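Local structure of CD160 antigen (6NGG) at residues G83-C88 / H101-L106. The protein acts as an immune-cell receptor that binds MHC class I molecules and TNFRSF14 and delivers stimulatory or inhibitory signals regulating cell activation and differentiation. The protein carries 1 engineered substitution. Residues are numbered along the deposited sequence; the frame is centred on the assembly and turned at random.
Sequences GTYQCC and HFFSIL
Phe103 holds CG in the crowded position between its backbone N and carbonyl carbon (chi1 60°), which leans the ring across to the neighbouring strand, where Tyr85 CB sits over one face, 3.9 Å from the ring centroid, in a CH-pi contact; Tyr85 turns CG anti to its own carbonyl carbon, so that its ring lies beside Ile105. The two rings run nearly parallel but are slid apart and barely overlap. Beyond them Tyr85 CE1 meets Ile105 CD1 at 3.8 Å, and Leu17 of strand 14-22 packs against all three side chains. This is the core-facing side of an antiparallel hairpin in the V-type immunoglobulin sandwich, where Cys87 forms the intersheet disulfide with Cys19. Two hydrogen-bonded pairs, Gly83 with Ile105 and Tyr85 with Phe103, zip the strands together; the straightest bond, Tyr85 N to Phe103 O, is 2.8 Å long with 175° at the hydrogen. Further along, a water bridges the backbones, accepting from Cys87 N and donating to His101 O. On the other side of the sheet, the extended Gln86 chain lays its amide on the Phe102 ring, the planes 28° apart and OE1 3.6 Å from CZ of Phe102, while Gln99 NE2 hydrogen-bonds that same oxygen.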
ATOM      1  N   GLY A  83      -6.616   8.480 -10.438  1.00 15.44           N
ATOM      2  CA  GLY A  83      -5.365   8.045 -11.086  1.00 15.95           C
ATOM      3  C   GLY A  83      -5.060   6.595 -10.812  1.00 15.69           C
ATOM      4  O   GLY A  83      -5.916   5.873 -10.293  1.00 15.01           O
ATOM      5  N   THR A  84      -3.788   6.227 -11.024  1.00 14.27           N
ATOM      6  CA  THR A  84      -3.333   4.868 -11.060  1.00 15.20           C
ATOM      7  C   THR A  84      -2.371   4.714  -9.872  1.00 16.17           C
ATOM      8  O   THR A  84      -1.513   5.606  -9.656  1.00 14.68           O
ATOM      9  CB  THR A  84      -2.643   4.526 -12.409  1.00 17.12           C
ATOM     10  OG1 THR A  84      -3.640   4.442 -13.443  1.00 16.81           O
ATOM     11  CG2 THR A  84      -2.002   3.150 -12.355  1.00 20.07           C
ATOM     12  N   TYR A  85      -2.624   3.697  -9.067  1.00 12.24           N
ATOM     13  CA  TYR A  85      -1.876   3.467  -7.857  1.00 13.42           C
ATOM     14  C   TYR A  85      -1.141   2.119  -7.878  1.00 12.94           C
ATOM     15  O   TYR A  85      -1.524   1.194  -8.556  1.00 14.52           O
ATOM     16  CB  TYR A  85      -2.836   3.457  -6.658  1.00 14.03           C
ATOM     17  CG  TYR A  85      -3.539   4.761  -6.321  1.00 14.79           C
ATOM     18  CD1 TYR A  85      -4.675   5.201  -7.052  1.00 14.33           C
ATOM     19  CD2 TYR A  85      -3.100   5.563  -5.296  1.00 15.02           C
ATOM     20  CE1 TYR A  85      -5.339   6.374  -6.709  1.00 13.90           C
ATOM     21  CE2 TYR A  85      -3.783   6.738  -4.935  1.00 16.41           C
ATOM     22  CZ  TYR A  85      -4.883   7.163  -5.692  1.00 15.56           C
ATOM     23  OH  TYR A  85      -5.568   8.334  -5.375  1.00 15.56           O
ATOM     24  N   GLN A  86      -0.108   2.026  -7.069  1.00 13.62           N
ATOM     25  CA  GLN A  86       0.650   0.803  -6.907  1.00 15.55           C
ATOM     26  C   GLN A  86       1.238   0.752  -5.524  1.00 14.12           C
ATOM     27  O   GLN A  86       1.828   1.738  -5.054  1.00 11.94           O
ATOM     28  CB  GLN A  86       1.762   0.728  -7.954  1.00 15.75           C
ATOM     29  CG  GLN A  86       2.420  -0.646  -7.987  1.00 15.76           C
ATOM     30  CD  GLN A  86       3.542  -0.805  -8.996  1.00 14.95           C
ATOM     31  OE1 GLN A  86       3.646  -1.893  -9.600  1.00 17.94           O
ATOM     32  NE2 GLN A  86       4.372   0.214  -9.195  1.00 12.59           N
ATOM     33  N   CYS A  87       1.058  -0.407  -4.913  1.00 14.35           N
ATOM     34  CA  CYS A  87       1.713  -0.814  -3.651  1.00 15.47           C
ATOM     35  C   CYS A  87       3.105  -1.372  -3.986  1.00 16.49           C
ATOM     36  O   CYS A  87       3.235  -2.252  -4.862  1.00 16.66           O
ATOM     37  CB  CYS A  87       0.928  -1.952  -2.985  1.00 16.45           C
ATOM     38  SG  CYS A  87      -0.748  -1.515  -2.389  1.00 21.43           S
ATOM     39  N   CYS A  88       4.122  -0.951  -3.217  1.00 17.20           N
ATOM     40  CA  CYS A  88       5.462  -1.472  -3.356  1.00 18.77           C
ATOM     41  C   CYS A  88       6.120  -1.744  -2.007  1.00 17.31           C
ATOM     42  O   CYS A  88       5.691  -1.249  -0.961  1.00 16.75           O
ATOM     43  CB  CYS A  88       6.276  -0.454  -4.186  1.00 22.01           C
ATOM     44  SG  CYS A  88       5.663  -0.393  -5.912  1.00 30.42           S
ATOM     45  N   HIS A 101       0.107  -5.081  -8.250  1.00 18.60           N
ATOM     46  CA  HIS A 101      -0.532  -4.777  -9.555  1.00 21.81           C
ATOM     47  C   HIS A 101      -1.049  -3.371  -9.529  1.00 19.21           C
ATOM     48  O   HIS A 101      -1.361  -2.859  -8.479  1.00 20.06           O
ATOM     49  CB  HIS A 101      -1.725  -5.700  -9.812  1.00 28.46           C
ATOM     50  CG  HIS A 101      -1.321  -7.108 -10.040  1.00 39.47           C
ATOM     51  ND1 HIS A 101      -1.980  -8.178  -9.480  1.00 45.58           N
ATOM     52  CD2 HIS A 101      -0.307  -7.627 -10.768  1.00 45.42           C
ATOM     53  CE1 HIS A 101      -1.398  -9.300  -9.867  1.00 44.30           C
ATOM     54  NE2 HIS A 101      -0.379  -8.990 -10.645  1.00 51.86           N
ATOM     55  N   PHE A 102      -1.226  -2.765 -10.683  1.00 17.92           N
ATOM     56  CA  PHE A 102      -1.706  -1.372 -10.744  1.00 17.32           C
ATOM     57  C   PHE A 102      -3.204  -1.379 -10.545  1.00 19.30           C
ATOM     58  O   PHE A 102      -3.838  -2.281 -11.040  1.00 19.70           O
ATOM     59  CB  PHE A 102      -1.354  -0.801 -12.139  1.00 17.60           C
ATOM     60  CG  PHE A 102       0.132  -0.571 -12.328  1.00 17.60           C
ATOM     61  CD1 PHE A 102       0.746   0.485 -11.719  1.00 17.51           C
ATOM     62  CD2 PHE A 102       0.904  -1.416 -13.108  1.00 17.42           C
ATOM     63  CE1 PHE A 102       2.092   0.715 -11.870  1.00 19.08           C
ATOM     64  CE2 PHE A 102       2.282  -1.205 -13.236  1.00 16.77           C
ATOM     65  CZ  PHE A 102       2.868  -0.127 -12.630  1.00 17.29           C
ATOM     66  N   PHE A 103      -3.781  -0.393  -9.833  1.00 17.37           N
ATOM     67  CA  PHE A 103      -5.219  -0.247  -9.820  1.00 16.88           C
ATOM     68  C   PHE A 103      -5.607   1.191  -9.933  1.00 16.01           C
ATOM     69  O   PHE A 103      -4.731   2.068  -9.776  1.00 15.14           O
ATOM     70  CB  PHE A 103      -5.797  -0.907  -8.537  1.00 16.26           C
ATOM     71  CG  PHE A 103      -5.280  -0.327  -7.254  1.00 16.50           C
ATOM     72  CD1 PHE A 103      -4.051  -0.758  -6.718  1.00 17.81           C
ATOM     73  CD2 PHE A 103      -6.005   0.653  -6.569  1.00 18.14           C
ATOM     74  CE1 PHE A 103      -3.609  -0.238  -5.507  1.00 16.72           C
ATOM     75  CE2 PHE A 103      -5.551   1.170  -5.363  1.00 16.47           C
ATOM     76  CZ  PHE A 103      -4.347   0.700  -4.833  1.00 17.67           C
ATOM     77  N   SER A 104      -6.889   1.488 -10.134  1.00 13.89           N
ATOM     78  CA  SER A 104      -7.242   2.910 -10.368  1.00 16.55           C
ATOM     79  C   SER A 104      -8.431   3.289  -9.593  1.00 17.33           C
ATOM     80  O   SER A 104      -9.350   2.439  -9.368  1.00 16.58           O
ATOM     81  CB  SER A 104      -7.581   3.185 -11.860  1.00 19.69           C
ATOM     82  OG  SER A 104      -6.658   2.582 -12.706  1.00 22.60           O
ATOM     83  N   ILE A 105      -8.408   4.570  -9.206  1.00 16.74           N
ATOM     84  CA  ILE A 105      -9.520   5.282  -8.683  1.00 18.19           C
ATOM     85  C   ILE A 105      -9.971   6.261  -9.776  1.00 20.36           C
ATOM     86  O   ILE A 105      -9.148   7.025 -10.339  1.00 15.71           O
ATOM     87  CB  ILE A 105      -9.164   6.101  -7.428  1.00 19.92           C
ATOM     88  CG1 ILE A 105      -9.133   5.271  -6.188  1.00 20.95           C
ATOM     89  CG2 ILE A 105     -10.242   7.114  -7.086  1.00 20.07           C
ATOM     90  CD1 ILE A 105      -8.290   4.079  -6.252  1.00 25.46           C
ATOM     91  N   LEU A 106     -11.287   6.287 -10.030  1.00 21.40           N
ATOM     92  CA  LEU A 106     -11.789   7.284 -10.960  1.00 23.79           C
ATOM     93  C   LEU A 106     -12.881   8.119 -10.292  1.00 27.38           C
ATOM     94  O   LEU A 106     -13.911   7.578  -9.822  1.00 25.75           O
ATOM     95  CB  LEU A 106     -12.288   6.645 -12.249  1.00 26.22           C
ATOM     96  CG  LEU A 106     -12.952   7.661 -13.210  1.00 28.79           C
ATOM     97  CD1 LEU A 106     -11.912   8.577 -13.863  1.00 27.63           C
ATOM     98  CD2 LEU A 106     -13.845   6.937 -14.210  1.00 29.82           C
TER
HETATM   99  O   HOH W   1      -0.579  -2.497  -5.953  1.00 13.98           O